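Local coordinates for protein leucyl-tRNA synthetase (Giardia intestinalis, PDB 3PZ6) that probably attaches leucine to its tRNA as a class-one synthetase, this piece being the CP1 editing domain, which probably hydrolyses mischarged tRNA, at residues Lys15-Glu27 with Arg56-Asp68. The protein carries 2 engineered substitutions. Sequence-based numbering, arbitrary orientation.
Sequences KLELINYTTLLEE and RFYSNPKNKAIFD
Asn63 of helix 61-71 reaches across to the backbone of Ile19, where strand 10-18 of the CP1 editing domain's mixed β-sheet gives way to helix 21-25. Its CG stands anti to the backbone carbonyl carbon (chi1 -63°), which turns the amide toward Ile19; Asn63 ND2 donates to Ile19 O at 3.1 Å, nearly straight (174°), in the carbonyl plane on a lone pair. The same nitrogen also donates to Thr156 O, so one primary amide ties the helix to two backbone carbonyls. Beside it, branched Leu18 divides its methyls: CD1 lies against the Asn63 amide, while CD2 packs 3.7 Å from Ile66 CG2.

Phe67 suits its place by offering two broad faces, one stacked by the Asn20 amide, the other covered by Leu18 CD2, with Ile19 O at its edge. Asn20 is the N-cap of helix 21-25, its short side chain letting OD1 accept weakly from Thr22 N and Thr23 N. Ser59 CA covers the Tyr21 ring in a CH-pi contact, and Tyr58 turns its edge to the Tyr21 face, an offset edge-to-face pair with planes at 79°. Tyr21 OH hydrogen-bonds Thr156 OG1. Farther out, in another CH-pi contact, Leu25 CD1 lies over the Phe57 ring face, 3.6 Å from Phe57 CE2.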
ATOM      1  N   LYS A  15      -7.733  -1.568  -0.194  1.00 23.44           N
ATOM      2  CA  LYS A  15      -8.074  -0.526  -1.149  1.00 25.47           C
ATOM      3  C   LYS A  15      -7.279   0.749  -0.878  1.00 36.88           C
ATOM      4  O   LYS A  15      -7.638   1.556  -0.019  1.00 36.42           O
ATOM      5  CB  LYS A  15      -9.576  -0.245  -1.143  1.00 32.39           C
ATOM      6  CG  LYS A  15     -10.410  -1.313  -1.838  1.00 37.31           C
ATOM      7  CD  LYS A  15     -11.882  -1.220  -1.474  1.00 33.83           C
ATOM      8  CE  LYS A  15     -12.595  -0.099  -2.220  1.00 41.15           C
ATOM      9  NZ  LYS A  15     -14.080  -0.213  -2.085  1.00 46.80           N
ATOM     10  N   LEU A  16      -6.185   0.913  -1.613  1.00 33.31           N
ATOM     11  CA  LEU A  16      -5.373   2.110  -1.511  1.00 33.13           C
ATOM     12  C   LEU A  16      -5.900   3.141  -2.500  1.00 35.33           C
ATOM     13  O   LEU A  16      -5.725   3.001  -3.712  1.00 36.65           O
ATOM     14  CB  LEU A  16      -3.904   1.784  -1.779  1.00 29.10           C
ATOM     15  CG  LEU A  16      -3.240   0.702  -0.930  1.00 29.61           C
ATOM     16  CD1 LEU A  16      -1.872   0.363  -1.512  1.00 26.85           C
ATOM     17  CD2 LEU A  16      -3.112   1.128   0.529  1.00 27.10           C
ATOM     18  N   GLU A  17      -6.559   4.172  -1.980  1.00 35.17           N
ATOM     19  CA  GLU A  17      -7.224   5.149  -2.834  1.00 38.16           C
ATOM     20  C   GLU A  17      -6.228   6.112  -3.463  1.00 35.48           C
ATOM     21  O   GLU A  17      -5.516   6.835  -2.761  1.00 31.73           O
ATOM     22  CB  GLU A  17      -8.295   5.926  -2.060  1.00 37.05           C
ATOM     23  CG  GLU A  17      -9.274   6.680  -2.963  1.00 40.32           C
ATOM     24  CD  GLU A  17     -10.223   7.606  -2.205  1.00 57.76           C
ATOM     25  OE1 GLU A  17     -10.569   8.674  -2.761  1.00 60.05           O
ATOM     26  OE2 GLU A  17     -10.629   7.274  -1.068  1.00 56.50           O
ATOM     27  N   LEU A  18      -6.185   6.112  -4.789  1.00 31.05           N
ATOM     28  CA  LEU A  18      -5.407   7.093  -5.515  1.00 32.59           C
ATOM     29  C   LEU A  18      -6.061   8.450  -5.309  1.00 31.01           C
ATOM     30  O   LEU A  18      -7.183   8.682  -5.750  1.00 33.00           O
ATOM     31  CB  LEU A  18      -5.333   6.737  -6.999  1.00 32.84           C
ATOM     32  CG  LEU A  18      -4.387   7.566  -7.872  1.00 35.43           C
ATOM     33  CD1 LEU A  18      -2.934   7.355  -7.474  1.00 36.18           C
ATOM     34  CD2 LEU A  18      -4.589   7.205  -9.328  1.00 31.05           C
ATOM     35  N   ILE A  19      -5.351   9.326  -4.609  1.00 34.58           N
ATOM     36  CA  ILE A  19      -5.859  10.639  -4.233  1.00 32.95           C
ATOM     37  C   ILE A  19      -6.200  11.482  -5.456  1.00 33.77           C
ATOM     38  O   ILE A  19      -5.400  11.614  -6.374  1.00 35.63           O
ATOM     39  CB  ILE A  19      -4.858  11.380  -3.320  1.00 32.62           C
ATOM     40  CG1 ILE A  19      -4.633  10.573  -2.037  1.00 30.60           C
ATOM     41  CG2 ILE A  19      -5.345  12.788  -3.003  1.00 36.05           C
ATOM     42  CD1 ILE A  19      -3.526  11.094  -1.160  1.00 31.12           C
ATOM     43  N   ASN A  20      -7.408  12.031  -5.463  1.00 42.64           N
ATOM     44  CA  ASN A  20      -7.830  12.931  -6.520  1.00 40.22           C
ATOM     45  C   ASN A  20      -7.651  14.366  -6.052  1.00 44.51           C
ATOM     46  O   ASN A  20      -8.420  14.868  -5.226  1.00 46.91           O
ATOM     47  CB  ASN A  20      -9.281  12.650  -6.921  1.00 40.63           C
ATOM     48  CG  ASN A  20      -9.613  13.143  -8.319  1.00 40.67           C
ATOM     49  OD1 ASN A  20      -9.200  14.226  -8.731  1.00 37.70           O
ATOM     50  ND2 ASN A  20     -10.380  12.344  -9.052  1.00 42.20           N
ATOM     51  N   TYR A  21      -6.619  15.016  -6.580  1.00 41.23           N
ATOM     52  CA  TYR A  21      -6.276  16.370  -6.177  1.00 43.05           C
ATOM     53  C   TYR A  21      -7.192  17.418  -6.797  1.00 50.70           C
ATOM     54  O   TYR A  21      -7.257  18.549  -6.314  1.00 60.72           O
ATOM     55  CB  TYR A  21      -4.806  16.661  -6.473  1.00 46.97           C
ATOM     56  CG  TYR A  21      -3.869  15.885  -5.570  1.00 45.66           C
ATOM     57  CD1 TYR A  21      -3.525  16.377  -4.313  1.00 41.86           C
ATOM     58  CD2 TYR A  21      -3.347  14.654  -5.961  1.00 35.85           C
ATOM     59  CE1 TYR A  21      -2.678  15.674  -3.474  1.00 41.45           C
ATOM     60  CE2 TYR A  21      -2.496  13.941  -5.127  1.00 39.61           C
ATOM     61  CZ  TYR A  21      -2.167  14.462  -3.885  1.00 41.79           C
ATOM     62  OH  TYR A  21      -1.330  13.777  -3.043  1.00 39.76           O
ATOM     63  N   THR A  22      -7.892  17.036  -7.863  1.00 45.59           N
ATOM     64  CA  THR A  22      -8.896  17.896  -8.475  1.00 49.62           C
ATOM     65  C   THR A  22     -10.087  18.038  -7.534  1.00 57.87           C
ATOM     66  O   THR A  22     -10.476  19.158  -7.188  1.00 63.93           O
ATOM     67  CB  THR A  22      -9.348  17.359  -9.852  1.00 59.71           C
ATOM     68  OG1 THR A  22      -8.279  17.508 -10.796  1.00 59.79           O
ATOM     69  CG2 THR A  22     -10.568  18.113 -10.363  1.00 58.78           C
ATOM     70  N   THR A  23     -10.646  16.906  -7.106  1.00 52.32           N
ATOM     71  CA  THR A  23     -11.789  16.907  -6.195  1.00 55.59           C
ATOM     72  C   THR A  23     -11.472  17.710  -4.931  1.00 65.94           C
ATOM     73  O   THR A  23     -12.220  18.625  -4.571  1.00 73.06           O
ATOM     74  CB  THR A  23     -12.253  15.475  -5.820  1.00 58.10           C
ATOM     75  OG1 THR A  23     -11.219  14.799  -5.089  1.00 60.65           O
ATOM     76  CG2 THR A  23     -12.619  14.669  -7.068  1.00 51.76           C
ATOM     77  N   LEU A  24     -10.348  17.384  -4.293  1.00 61.41           N
ATOM     78  CA  LEU A  24      -9.894  18.057  -3.070  1.00 62.07           C
ATOM     79  C   LEU A  24      -9.811  19.576  -3.212  1.00 68.90           C
ATOM     80  O   LEU A  24     -10.111  20.308  -2.267  1.00 73.71           O
ATOM     81  CB  LEU A  24      -8.531  17.502  -2.621  1.00 58.36           C
ATOM     82  CG  LEU A  24      -8.408  16.311  -1.654  1.00 54.61           C
ATOM     83  CD1 LEU A  24      -8.798  16.697  -0.230  1.00 58.02           C
ATOM     84  CD2 LEU A  24      -9.185  15.074  -2.111  1.00 53.29           C
ATOM     85  N   LEU A  25      -9.404  20.040  -4.391  1.00 69.65           N
ATOM     86  CA  LEU A  25      -9.273  21.471  -4.663  1.00 71.76           C
ATOM     87  C   LEU A  25     -10.639  22.130  -4.893  1.00 77.25           C
ATOM     88  O   LEU A  25     -10.825  23.315  -4.593  1.00 79.23           O
ATOM     89  CB  LEU A  25      -8.347  21.702  -5.863  1.00 66.75           C
ATOM     90  CG  LEU A  25      -7.624  23.046  -5.995  1.00 72.78           C
ATOM     91  CD1 LEU A  25      -6.711  23.314  -4.802  1.00 69.86           C
ATOM     92  CD2 LEU A  25      -6.828  23.096  -7.294  1.00 74.19           C
ATOM     93  N   GLU A  26     -11.583  21.352  -5.424  1.00 74.38           N
ATOM     94  CA  GLU A  26     -12.967  21.796  -5.606  1.00 74.89           C
ATOM     95  C   GLU A  26     -13.829  21.407  -4.396  1.00 78.69           C
ATOM     96  O   GLU A  26     -15.048  21.246  -4.506  1.00 76.91           O
ATOM     97  CB  GLU A  26     -13.548  21.221  -6.902  1.00 68.12           C
ATOM     98  N   GLU A  27     -13.174  21.251  -3.248  1.00 78.19           N
ATOM     99  CA  GLU A  27     -13.833  20.967  -1.976  1.00 75.55           C
ATOM    100  C   GLU A  27     -13.147  21.746  -0.857  1.00 78.47           C
ATOM    101  O   GLU A  27     -13.738  21.987   0.201  1.00 77.52           O
ATOM    102  CB  GLU A  27     -13.817  19.473  -1.683  1.00 64.46           C
ATOM    103  N   ARG A  56       3.295  25.473  -0.677  1.00 89.16           N
ATOM    104  CA  ARG A  56       2.111  25.719  -1.506  1.00 82.93           C
ATOM    105  C   ARG A  56       1.297  24.428  -1.578  1.00 78.95           C
ATOM    106  O   ARG A  56       1.847  23.336  -1.371  1.00 71.23           O
ATOM    107  CB  ARG A  56       2.518  26.188  -2.907  1.00 72.40           C
ATOM    108  N   PHE A  57      -0.005  24.540  -1.852  1.00 75.72           N
ATOM    109  CA  PHE A  57      -0.858  23.352  -1.901  1.00 74.40           C
ATOM    110  C   PHE A  57      -0.243  22.272  -2.792  1.00 72.38           C
ATOM    111  O   PHE A  57      -0.004  22.489  -3.987  1.00 65.66           O
ATOM    112  CB  PHE A  57      -2.284  23.679  -2.349  1.00 72.66           C
ATOM    113  CG  PHE A  57      -3.164  22.461  -2.498  1.00 76.65           C
ATOM    114  CD1 PHE A  57      -3.722  21.846  -1.375  1.00 79.79           C
ATOM    115  CD2 PHE A  57      -3.427  21.925  -3.757  1.00 70.33           C
ATOM    116  CE1 PHE A  57      -4.534  20.715  -1.506  1.00 81.62           C
ATOM    117  CE2 PHE A  57      -4.237  20.798  -3.903  1.00 70.17           C
ATOM    118  CZ  PHE A  57      -4.792  20.190  -2.774  1.00 77.96           C
ATOM    119  N   TYR A  58       0.024  21.121  -2.186  1.00 65.45           N
ATOM    120  CA  TYR A  58       0.688  20.024  -2.872  1.00 55.63           C
ATOM    121  C   TYR A  58      -0.230  19.349  -3.891  1.00 50.38           C
ATOM    122  O   TYR A  58      -1.436  19.231  -3.676  1.00 48.14           O
ATOM    123  CB  TYR A  58       1.232  19.002  -1.862  1.00 48.81           C
ATOM    124  CG  TYR A  58       1.848  17.790  -2.520  1.00 51.14           C
ATOM    125  CD1 TYR A  58       3.129  17.846  -3.066  1.00 39.26           C
ATOM    126  CD2 TYR A  58       1.134  16.598  -2.629  1.00 44.64           C
ATOM    127  CE1 TYR A  58       3.689  16.741  -3.688  1.00 43.17           C
ATOM    128  CE2 TYR A  58       1.681  15.491  -3.248  1.00 42.04           C
ATOM    129  CZ  TYR A  58       2.959  15.568  -3.775  1.00 43.30           C
ATOM    130  OH  TYR A  58       3.501  14.467  -4.387  1.00 39.70           O
ATOM    131  N   SER A  59       0.364  18.911  -4.998  1.00 47.17           N
ATOM    132  CA  SER A  59      -0.343  18.180  -6.041  1.00 45.63           C
ATOM    133  C   SER A  59       0.606  17.182  -6.693  1.00 45.96           C
ATOM    134  O   SER A  59       1.743  17.523  -7.032  1.00 48.98           O
ATOM    135  CB  SER A  59      -0.897  19.151  -7.085  1.00 44.49           C
ATOM    136  OG  SER A  59      -1.867  18.521  -7.904  1.00 51.33           O
ATOM    137  N   ASN A  60       0.141  15.947  -6.857  1.00 42.83           N
ATOM    138  CA  ASN A  60       0.956  14.896  -7.457  1.00 35.04           C
ATOM    139  C   ASN A  60       0.622  14.687  -8.930  1.00 37.58           C
ATOM    140  O   ASN A  60      -0.497  14.290  -9.262  1.00 38.36           O
ATOM    141  CB  ASN A  60       0.817  13.585  -6.682  1.00 38.96           C
ATOM    142  CG  ASN A  60       1.943  12.610  -6.979  1.00 37.10           C
ATOM    143  OD1 ASN A  60       2.767  12.320  -6.116  1.00 37.69           O
ATOM    144  ND2 ASN A  60       1.984  12.104  -8.199  1.00 32.91           N
ATOM    145  N   PRO A  61       1.605  14.942  -9.815  1.00 36.40           N
ATOM    146  CA  PRO A  61       1.445  14.874 -11.267  1.00 28.93           C
ATOM    147  C   PRO A  61       1.237  13.466 -11.819  1.00 34.49           C
ATOM    148  O   PRO A  61       0.668  13.316 -12.900  1.00 42.75           O
ATOM    149  CB  PRO A  61       2.760  15.449 -11.787  1.00 37.01           C
ATOM    150  CG  PRO A  61       3.741  15.186 -10.694  1.00 40.30           C
ATOM    151  CD  PRO A  61       2.966  15.360  -9.434  1.00 38.09           C
ATOM    152  N   LYS A  62       1.703  12.448 -11.106  1.00 31.38           N
ATOM    153  CA  LYS A  62       1.472  11.071 -11.527  1.00 30.36           C
ATOM    154  C   LYS A  62       0.001  10.696 -11.353  1.00 33.45           C
ATOM    155  O   LYS A  62      -0.558   9.973 -12.175  1.00 30.27           O
ATOM    156  CB  LYS A  62       2.369  10.088 -10.766  1.00 27.11           C
ATOM    157  CG  LYS A  62       3.856  10.406 -10.806  1.00 28.72           C
ATOM    158  CD  LYS A  62       4.396  10.502 -12.227  1.00 34.09           C
ATOM    159  CE  LYS A  62       4.497   9.149 -12.908  1.00 28.34           C
ATOM    160  NZ  LYS A  62       5.571   8.332 -12.291  1.00 35.12           N
ATOM    161  N   ASN A  63      -0.614  11.197 -10.283  1.00 30.32           N
ATOM    162  CA  ASN A  63      -2.039  10.993 -10.028  1.00 33.82           C
ATOM    163  C   ASN A  63      -2.898  11.633 -11.118  1.00 34.30           C
ATOM    164  O   ASN A  63      -3.818  10.998 -11.638  1.00 34.46           O
ATOM    165  CB  ASN A  63      -2.441  11.537  -8.650  1.00 34.24           C
ATOM    166  CG  ASN A  63      -1.753  10.812  -7.500  1.00 35.81           C
ATOM    167  OD1 ASN A  63      -0.566  10.494  -7.569  1.00 38.67           O
ATOM    168  ND2 ASN A  63      -2.494  10.568  -6.430  1.00 35.68           N
ATOM    169  N   LYS A  64      -2.571  12.878 -11.467  1.00 30.01           N
ATOM    170  CA  LYS A  64      -3.272  13.618 -12.513  1.00 35.91           C
ATOM    171  C   LYS A  64      -3.217  12.902 -13.867  1.00 40.90           C
ATOM    172  O   LYS A  64      -4.234  12.793 -14.555  1.00 45.01           O
ATOM    173  CB  LYS A  64      -2.722  15.045 -12.630  1.00 30.69           C
ATOM    174  N   ALA A  65      -2.040  12.399 -14.233  1.00 31.96           N
ATOM    175  CA  ALA A  65      -1.868  11.709 -15.512  1.00 38.10           C
ATOM    176  C   ALA A  65      -2.687  10.424 -15.600  1.00 40.15           C
ATOM    177  O   ALA A  65      -3.226  10.107 -16.662  1.00 41.45           O
ATOM    178  CB  ALA A  65      -0.396  11.428 -15.787  1.00 38.02           C
ATOM    179  N   ILE A  66      -2.778   9.692 -14.488  1.00 35.01           N
ATOM    180  CA  ILE A  66      -3.626   8.504 -14.423  1.00 34.86           C
ATOM    181  C   ILE A  66      -5.095   8.891 -14.629  1.00 42.95           C
ATOM    182  O   ILE A  66      -5.801   8.246 -15.401  1.00 43.04           O
ATOM    183  CB  ILE A  66      -3.441   7.720 -13.102  1.00 31.85           C
ATOM    184  CG1 ILE A  66      -2.025   7.137 -13.018  1.00 35.77           C
ATOM    185  CG2 ILE A  66      -4.469   6.601 -12.990  1.00 35.50           C
ATOM    186  CD1 ILE A  66      -1.587   6.720 -11.613  1.00 29.38           C
ATOM    187  N   PHE A  67      -5.536   9.954 -13.954  1.00 38.66           N
ATOM    188  CA  PHE A  67      -6.913  10.431 -14.090  1.00 45.89           C
ATOM    189  C   PHE A  67      -7.213  10.933 -15.503  1.00 47.76           C
ATOM    190  O   PHE A  67      -8.230  10.564 -16.086  1.00 50.35           O
ATOM    191  CB  PHE A  67      -7.253  11.502 -13.041  1.00 40.80           C
ATOM    192  CG  PHE A  67      -7.479  10.955 -11.655  1.00 33.06           C
ATOM    193  CD1 PHE A  67      -8.529  10.084 -11.395  1.00 34.96           C
ATOM    194  CD2 PHE A  67      -6.652  11.326 -10.604  1.00 34.74           C
ATOM    195  CE1 PHE A  67      -8.735   9.578 -10.113  1.00 33.74           C
ATOM    196  CE2 PHE A  67      -6.852  10.823  -9.323  1.00 33.69           C
ATOM    197  CZ  PHE A  67      -7.895   9.951  -9.076  1.00 25.81           C
ATOM    198  N   ASP A  68      -6.317  11.751 -16.054  1.00 45.49           N
ATOM    199  CA  ASP A  68      -6.464  12.257 -17.423  1.00 47.05           C
ATOM    200  C   ASP A  68      -6.649  11.132 -18.438  1.00 52.54           C
ATOM    201  O   ASP A  68      -7.456  11.248 -19.362  1.00 59.39           O
ATOM    202  CB  ASP A  68      -5.269  13.130 -17.814  1.00 49.09           C
ATOM    203  CG  ASP A  68      -5.349  14.531 -17.231  1.00 58.99           C
ATOM    204  OD1 ASP A  68      -6.308  14.818 -16.478  1.00 60.72           O
ATOM    205  OD2 ASP A  68      -4.451  15.352 -17.525  1.00 63.50           O
TER